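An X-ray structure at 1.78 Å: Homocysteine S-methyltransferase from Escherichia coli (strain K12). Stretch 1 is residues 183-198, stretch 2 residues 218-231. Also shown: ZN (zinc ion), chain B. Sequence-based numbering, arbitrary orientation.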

# COMPACT_ATOMS: atom_id res chain seq x y z
N LEU A 183 -0.41 -15.48 4.01
CA LEU A 183 -0.41 -14.73 5.26
C LEU A 183 -0.74 -15.60 6.48
O LEU A 183 -0.30 -15.29 7.58
N THR A 184 -1.51 -16.67 6.29
CA THR A 184 -1.85 -17.54 7.41
C THR A 184 -0.61 -18.23 7.99
O THR A 184 -0.63 -18.66 9.14
N ALA A 185 0.48 -18.31 7.21
CA ALA A 185 1.71 -18.91 7.70
C ALA A 185 2.48 -17.95 8.62
O ALA A 185 3.52 -18.32 9.17
N TYR A 186 1.97 -16.72 8.77
CA TYR A 186 2.54 -15.69 9.66
C TYR A 186 1.44 -15.16 10.54
O TYR A 186 0.87 -14.10 10.26
N PRO A 187 1.11 -15.90 11.62
CA PRO A 187 -0.14 -15.63 12.34
C PRO A 187 -0.25 -14.24 12.98
O PRO A 187 -1.36 -13.80 13.25
N ARG A 188 0.87 -13.54 13.19
CA ARG A 188 0.83 -12.21 13.78
C ARG A 188 0.57 -11.12 12.73
O ARG A 188 0.27 -9.98 13.07
N ALA A 189 0.69 -11.48 11.47
CA ALA A 189 0.57 -10.51 10.39
C ALA A 189 -0.86 -10.01 10.26
O ALA A 189 -1.81 -10.77 10.45
N ARG A 190 -1.00 -8.73 9.94
CA ARG A 190 -2.28 -8.16 9.55
C ARG A 190 -2.08 -7.43 8.22
O ARG A 190 -0.99 -6.93 7.97
N ALA A 191 -3.11 -7.38 7.38
CA ALA A 191 -2.97 -6.73 6.07
C ALA A 191 -4.24 -6.05 5.59
O ALA A 191 -5.34 -6.44 6.00
N TRP A 192 -4.09 -5.05 4.73
CA TRP A 192 -5.20 -4.64 3.88
C TRP A 192 -4.90 -5.15 2.48
O TRP A 192 -3.74 -5.38 2.13
N PHE A 193 -5.96 -5.41 1.73
CA PHE A 193 -5.87 -5.79 0.33
C PHE A 193 -6.57 -4.72 -0.49
O PHE A 193 -7.77 -4.46 -0.31
N SER A 194 -5.82 -4.09 -1.38
CA SER A 194 -6.36 -3.05 -2.24
C SER A 194 -6.17 -3.43 -3.70
O SER A 194 -5.12 -3.95 -4.08
N PHE A 195 -7.19 -3.15 -4.51
CA PHE A 195 -7.34 -3.70 -5.86
C PHE A 195 -7.34 -2.64 -6.97
O PHE A 195 -7.73 -1.49 -6.74
N THR A 196 -6.92 -3.05 -8.17
CA THR A 196 -7.22 -2.27 -9.37
C THR A 196 -8.42 -2.90 -10.08
O THR A 196 -8.68 -4.11 -9.94
N LEU A 197 -9.15 -2.08 -10.83
CA LEU A 197 -10.46 -2.48 -11.33
C LEU A 197 -10.58 -2.39 -12.84
O LEU A 197 -9.92 -1.57 -13.48
N ARG A 198 -11.43 -3.25 -13.39
CA ARG A 198 -11.84 -3.18 -14.78
C ARG A 198 -12.99 -2.19 -14.91
O ARG A 198 -13.06 -1.39 -15.86
N GLY A 218 -13.16 -14.86 4.66
CA GLY A 218 -12.74 -16.04 5.40
C GLY A 218 -11.34 -15.98 5.99
O GLY A 218 -10.89 -16.94 6.60
N TYR A 219 -10.65 -14.85 5.81
CA TYR A 219 -9.31 -14.65 6.36
C TYR A 219 -9.27 -13.45 7.31
O TYR A 219 -9.18 -12.31 6.87
N PRO A 220 -9.37 -13.71 8.63
CA PRO A 220 -9.43 -12.67 9.66
C PRO A 220 -8.22 -11.72 9.66
O PRO A 220 -8.36 -10.56 10.07
N GLN A 221 -7.06 -12.18 9.20
CA GLN A 221 -5.89 -11.31 9.15
C GLN A 221 -6.05 -10.15 8.18
O GLN A 221 -5.31 -9.17 8.27
N VAL A 222 -6.99 -10.27 7.24
CA VAL A 222 -7.28 -9.17 6.32
C VAL A 222 -8.25 -8.21 7.00
O VAL A 222 -9.44 -8.49 7.17
N VAL A 223 -7.72 -7.08 7.44
CA VAL A 223 -8.49 -6.18 8.30
C VAL A 223 -9.08 -4.98 7.57
O VAL A 223 -9.79 -4.17 8.18
N ALA A 224 -8.78 -4.85 6.28
CA ALA A 224 -9.37 -3.80 5.46
C ALA A 224 -9.22 -4.14 3.97
O ALA A 224 -8.34 -4.91 3.57
N LEU A 225 -10.11 -3.58 3.16
CA LEU A 225 -10.21 -3.86 1.72
C LEU A 225 -10.41 -2.54 1.00
O LEU A 225 -11.04 -1.65 1.55
N GLY A 226 -9.94 -2.41 -0.22
CA GLY A 226 -10.26 -1.19 -0.94
C GLY A 226 -9.69 -1.08 -2.33
O GLY A 226 -9.47 -2.08 -2.99
N ILE A 227 -9.47 0.16 -2.76
CA ILE A 227 -8.99 0.41 -4.11
C ILE A 227 -7.85 1.43 -4.10
O ILE A 227 -7.81 2.34 -3.27
N ASN A 228 -6.90 1.28 -5.02
CA ASN A 228 -5.86 2.29 -5.17
C ASN A 228 -5.35 2.32 -6.60
O ASN A 228 -5.62 1.41 -7.38
N CYS A 229 -4.62 3.38 -6.93
CA CYS A 229 -4.06 3.55 -8.27
C CYS A 229 -5.16 3.54 -9.32
O CYS A 229 -5.03 2.94 -10.38
N ILE A 230 -6.25 4.22 -9.00
CA ILE A 230 -7.41 4.32 -9.88
C ILE A 230 -7.73 5.80 -10.10
O ILE A 230 -7.34 6.64 -9.28
N ALA A 231 -8.40 6.13 -11.20
CA ALA A 231 -8.75 7.52 -11.50
C ALA A 231 -9.72 8.08 -10.47
O ALA A 231 -10.61 7.38 -9.99

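The most unusual feature of this contact is a single glutamine that serves a whole loop. Gln221 lies just before its strand begins, and its CA-to-CB bond points sideways, yet with chi1 m and chi2 t the chain extends until its amide sits among the carbonyls of the two successive type I turns of stretch 1. Gln221 NE2 donates to Leu183 O at 3.0 Å and to Ala189 O at 3.2 Å, while Tyr186 O lies 2.8 Å from the same NE2. No other residue in the pair is covered so extensively by the opposite stretch. The principle is general: a loop that exposes several carbonyls can be anchored by one primary amide.

Arg190 reinforces the arrangement from within stretch 1. Arg190 NH1 donates to Pro187 O (3.0 Å) and Ala189 O (2.8 Å), so Ala189 O accepts from both Gln221 and Arg190. This holds the guanidinium beside the glutamine, Arg190 NH1 lying 3.9 Å from Gln221 CG, while Arg190 CD rests 4.0 Å from Val223 CG1. Nearby, Thr184 (chi1 p) places its CG2 at the edge of the Tyr219 ring, 3.9 Å from CD1.

Beyond the loop the two strands run parallel, and backbone hydrogen bonds such as Phe193 N to Ala224 O (3.0 Å) fix which side chains become neighbours. Ala191, Phe193 and Phe195 share one face with Val222, Leu225 and Ile227. Phe193, chi1 m, brings CE1 to 3.7 Å from Val222 CG2 and its CB to 4.1 Å from Leu225 CD2; the same methyl, Leu225 CD2, lies 4.4 Å from Phe195 CZ, so the leucine touches both aromatic residues. Farther along, Leu197 (m, t) points toward stretch 2, its CD1 packing 3.8 Å from Ile227 CG2 and 4.1 Å from Ile230 CD1.

The other face carries Trp192, Ser194 and Ala224. Trp192, chi1 p, meets its neighbour through its base, CB to Ala224 CB at 3.8 Å, while the indole leads away and NE1 finds a partner elsewhere in the structure. Gly226 has no side chain beside Ser194. The serine, chi1 t, reaches along the strand, and Ser194 OG donates to Asn228 OD1 across a short 2.5 Å. Asn228, chi1 p, turns its end back toward stretch 1 and receives this bond, and its amide also has partners elsewhere.

Immediately after Asn228 in sequence, Cys229 (chi1 t) binds the zinc ion through SG at 2.5 Å; one further ligand comes from elsewhere in the structure.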

# COMPACT_ATOMS: atom_id res chain seq x y z
CB LEU A 183 -1.41 -13.56 5.20
CG LEU A 183 -0.94 -12.48 4.22
CD1 LEU A 183 -1.82 -11.24 4.35
CD2 LEU A 183 0.52 -12.13 4.45
CB THR A 184 -2.90 -18.62 7.00
OG1 THR A 184 -2.35 -19.52 6.04
CG2 THR A 184 -4.14 -17.94 6.42
CB ALA A 185 2.59 -19.34 6.54
CB TYR A 186 3.19 -14.55 8.84
CG TYR A 186 4.12 -15.11 7.81
CD1 TYR A 186 3.67 -15.39 6.52
CD2 TYR A 186 5.41 -15.47 8.15
CE1 TYR A 186 4.51 -15.96 5.59
CE2 TYR A 186 6.25 -16.04 7.23
CZ TYR A 186 5.79 -16.29 5.96
OH TYR A 186 6.62 -16.86 5.03
CB PRO A 187 -0.16 -16.72 13.41
CG PRO A 187 0.70 -17.83 12.83
CD PRO A 187 1.80 -17.11 12.11
CB ARG A 188 2.15 -11.92 14.51
CG ARG A 188 2.57 -13.00 15.50
CD ARG A 188 1.70 -13.00 16.75
NE ARG A 188 2.07 -11.92 17.67
CZ ARG A 188 1.49 -11.72 18.85
NH1 ARG A 188 1.89 -10.71 19.61
NH2 ARG A 188 0.52 -12.52 19.27
CB ALA A 189 1.02 -11.13 9.06
CB ARG A 190 -2.80 -7.21 10.63
CG ARG A 190 -2.99 -7.89 12.00
CD ARG A 190 -4.12 -8.91 11.95
NE ARG A 190 -4.40 -9.50 13.26
CZ ARG A 190 -3.81 -10.60 13.73
NH1 ARG A 190 -2.90 -11.24 13.00
NH2 ARG A 190 -4.13 -11.07 14.93
CB ALA A 191 -2.53 -7.76 5.03
CB TRP A 192 -5.46 -3.11 3.90
CG TRP A 192 -4.53 -2.16 3.14
CD1 TRP A 192 -4.37 -2.06 1.78
CD2 TRP A 192 -3.71 -1.12 3.71
NE1 TRP A 192 -3.48 -1.04 1.48
CE2 TRP A 192 -3.07 -0.45 2.65
CE3 TRP A 192 -3.46 -0.70 5.02
CZ2 TRP A 192 -2.20 0.63 2.86
CZ3 TRP A 192 -2.60 0.37 5.23
CH2 TRP A 192 -1.98 1.02 4.15
CB PHE A 193 -6.54 -7.16 0.08
CG PHE A 193 -5.66 -8.35 0.41
CD1 PHE A 193 -5.02 -8.46 1.64
CD2 PHE A 193 -5.51 -9.38 -0.50
CE1 PHE A 193 -4.22 -9.57 1.94
CE2 PHE A 193 -4.71 -10.50 -0.21
CZ PHE A 193 -4.07 -10.59 1.02
CB SER A 194 -5.71 -1.71 -1.91
OG SER A 194 -6.21 -0.70 -2.77
CB PHE A 195 -8.66 -4.48 -5.97
CG PHE A 195 -8.94 -5.34 -4.78
CD1 PHE A 195 -8.10 -6.39 -4.46
CD2 PHE A 195 -10.04 -5.10 -3.98
CE1 PHE A 195 -8.35 -7.18 -3.36
CE2 PHE A 195 -10.30 -5.89 -2.87
CZ PHE A 195 -9.44 -6.93 -2.56
CB THR A 196 -6.03 -2.17 -10.36
OG1 THR A 196 -5.68 -3.48 -10.82
CG2 THR A 196 -4.85 -1.51 -9.69
CB LEU A 197 -11.55 -1.60 -10.69
CG LEU A 197 -11.63 -1.65 -9.17
CD1 LEU A 197 -12.68 -0.70 -8.67
CD2 LEU A 197 -11.91 -3.06 -8.65
CB ARG A 198 -12.25 -4.58 -15.27
CG ARG A 198 -12.84 -4.63 -16.66
CD ARG A 198 -13.06 -6.08 -17.09
NE ARG A 198 -11.80 -6.78 -17.32
CZ ARG A 198 -11.68 -7.95 -17.94
NH1 ARG A 198 -12.76 -8.57 -18.40
NH2 ARG A 198 -10.49 -8.51 -18.10
CB TYR A 219 -8.29 -14.42 5.23
CG TYR A 219 -8.16 -15.57 4.26
CD1 TYR A 219 -7.18 -16.55 4.43
CD2 TYR A 219 -9.01 -15.68 3.17
CE1 TYR A 219 -7.06 -17.60 3.54
CE2 TYR A 219 -8.89 -16.73 2.28
CZ TYR A 219 -7.92 -17.68 2.47
OH TYR A 219 -7.81 -18.73 1.59
CB PRO A 220 -9.48 -13.46 10.97
CG PRO A 220 -9.91 -14.83 10.60
CD PRO A 220 -9.51 -15.07 9.19
CB GLN A 221 -4.65 -12.09 8.75
CG GLN A 221 -4.19 -13.06 9.80
CD GLN A 221 -3.15 -14.00 9.24
OE1 GLN A 221 -3.47 -14.86 8.42
NE2 GLN A 221 -1.90 -13.82 9.66
CB VAL A 222 -7.87 -9.67 4.98
CG1 VAL A 222 -8.20 -8.49 4.08
CG2 VAL A 222 -6.89 -10.60 4.28
CB VAL A 223 -7.62 -5.68 9.47
CG1 VAL A 223 -7.21 -6.85 10.36
CG2 VAL A 223 -6.38 -4.98 8.93
CB ALA A 224 -8.74 -2.44 5.78
CB LEU A 225 -11.40 -4.77 1.40
CG LEU A 225 -11.55 -6.13 2.05
CD1 LEU A 225 -12.73 -6.84 1.48
CD2 LEU A 225 -10.29 -6.90 1.77
CB ILE A 227 -10.14 0.93 -5.01
CG1 ILE A 227 -10.77 2.15 -4.36
CG2 ILE A 227 -11.17 -0.19 -5.24
CD1 ILE A 227 -11.82 2.87 -5.23
CB ASN A 228 -4.70 2.02 -4.19
CG ASN A 228 -3.87 0.80 -4.57
OD1 ASN A 228 -4.32 -0.34 -4.43
ND2 ASN A 228 -2.64 1.03 -5.04
CB CYS A 229 -3.02 2.46 -8.55
SG CYS A 229 -1.82 2.93 -9.83
CB ILE A 230 -8.62 3.57 -9.27
CG1 ILE A 230 -9.85 3.60 -10.19
CG2 ILE A 230 -8.98 4.16 -7.90
CD1 ILE A 230 -11.07 2.91 -9.58
CB ALA A 231 -9.35 7.62 -12.89
ZN ZN B . -0.75 4.05 -7.81